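Local coordinates for protein mannitol dehydrogenase (Pseudomonas fluorescens, PDB 1LJ8) that binds NAD and probably catalyses the NAD-dependent oxidation of mannitol at its second carbon, giving fructose, at residues S111-A114 / L115-L119. Numbering follows the deposited sequence.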
# COMPACT_ATOMS: atom_id res chain seq x y z
N SER A 111 2.47 25.41 4.51
CA SER A 111 2.51 26.31 3.36
C SER A 111 2.29 25.54 2.07
O SER A 111 3.16 24.76 1.66
CB SER A 111 3.87 27.01 3.26
OG SER A 111 4.00 27.69 2.02
N ALA A 112 1.16 25.77 1.41
CA ALA A 112 0.90 25.11 0.13
C ALA A 112 1.98 25.53 -0.88
O ALA A 112 2.53 24.70 -1.60
CB ALA A 112 -0.48 25.49 -0.40
N GLN A 113 2.34 26.82 -0.90
CA GLN A 113 3.32 27.27 -1.89
C GLN A 113 4.74 26.73 -1.69
O GLN A 113 5.46 26.50 -2.68
CB GLN A 113 3.35 28.83 -1.97
CG GLN A 113 4.16 29.35 -3.20
CD GLN A 113 3.59 28.85 -4.54
OE1 GLN A 113 2.38 28.85 -4.77
NE2 GLN A 113 4.48 28.42 -5.44
N ALA A 114 5.14 26.53 -0.43
CA ALA A 114 6.47 25.99 -0.14
C ALA A 114 6.53 24.57 -0.73
O ALA A 114 7.55 24.17 -1.26
CB ALA A 114 6.73 25.92 1.37
N LEU A 115 5.44 23.83 -0.62
CA LEU A 115 5.41 22.46 -1.17
C LEU A 115 5.42 22.50 -2.71
O LEU A 115 6.11 21.70 -3.37
CB LEU A 115 4.16 21.78 -0.66
CG LEU A 115 3.91 20.35 -1.07
CD1 LEU A 115 5.26 19.56 -0.98
CD2 LEU A 115 2.79 19.78 -0.11
N ILE A 116 4.64 23.41 -3.30
CA ILE A 116 4.63 23.56 -4.77
C ILE A 116 6.05 23.92 -5.23
O ILE A 116 6.58 23.35 -6.21
CB ILE A 116 3.60 24.67 -5.22
CG1 ILE A 116 2.18 24.21 -4.87
CG2 ILE A 116 3.75 24.97 -6.75
CD1 ILE A 116 1.11 25.35 -5.01
N ASP A 117 6.70 24.84 -4.50
CA ASP A 117 8.07 25.25 -4.86
C ASP A 117 9.04 24.07 -4.84
O ASP A 117 9.91 23.95 -5.69
CB ASP A 117 8.61 26.32 -3.90
CG ASP A 117 7.98 27.70 -4.14
OD1 ASP A 117 7.38 27.90 -5.20
OD2 ASP A 117 8.11 28.57 -3.24
N LYS A 118 8.90 23.24 -3.81
CA LYS A 118 9.78 22.06 -3.69
C LYS A 118 9.54 21.12 -4.87
O LYS A 118 10.48 20.67 -5.52
CB LYS A 118 9.46 21.31 -2.37
CG LYS A 118 10.25 19.97 -2.20
CD LYS A 118 11.78 20.18 -2.20
CE LYS A 118 12.26 20.90 -0.93
NZ LYS A 118 13.76 21.05 -0.95
N LEU A 119 8.27 20.82 -5.14
CA LEU A 119 7.93 19.93 -6.27
C LEU A 119 8.34 20.53 -7.63
O LEU A 119 8.52 19.81 -8.61
CB LEU A 119 6.43 19.63 -6.27
CG LEU A 119 5.94 18.88 -5.02
CD1 LEU A 119 4.39 18.90 -5.00
CD2 LEU A 119 6.49 17.44 -5.02
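Q113 and D117, one helical turn apart, are joined by a side-chain hydrogen bond. The amide NE2 of Q113 donates to OD1 of D117 over 3.0 Å, at an N-H...O angle of 160°. The acceptor lies almost in the plane of the amide. The two flat groups are turned 59° apart, and the N-H meets OD1 from above the carboxylate plane. Q113 sets out with CG anti to the backbone N (chi1 -169°), and a bend at chi2 carries the amide along the helix. Q175, on helix 165-178, bonds to both groups: its NE2 donates to OD1 of D117, and its OE1 accepts from NE2 of Q113. With an alanine at D117, NE2 of Q113 and NE2 of Q175 would probably both lose this acceptor, and the Q113 amide would be held by Q175 OE1 but not by the carboxylate.

Backbone bonds run alongside. D117 N donates to Q113 O at 2.8 Å, and I116 N to A112 O at 3.0 Å. K118 N bonds to A114 O, while the bond from L115 N to S111 O is weak. These belong to the first turns of helix 112-119, which packs beside the Rossmann-type sheet of the NAD-binding domain. S111 is its N-cap: OG accepts from A114 N at 2.9 Å.

Two branches of I116 lie against the amide of Q113. CD1 of I116 sits 3.7 Å from OE1 of Q113, and CG2 of I116 lies 3.8 Å from NE2 of Q113. Nonpolar packing is left to the buried L115 and I116. Both pack on F168 of helix 165-178, and L115 also reaches V63 of strand 59-64.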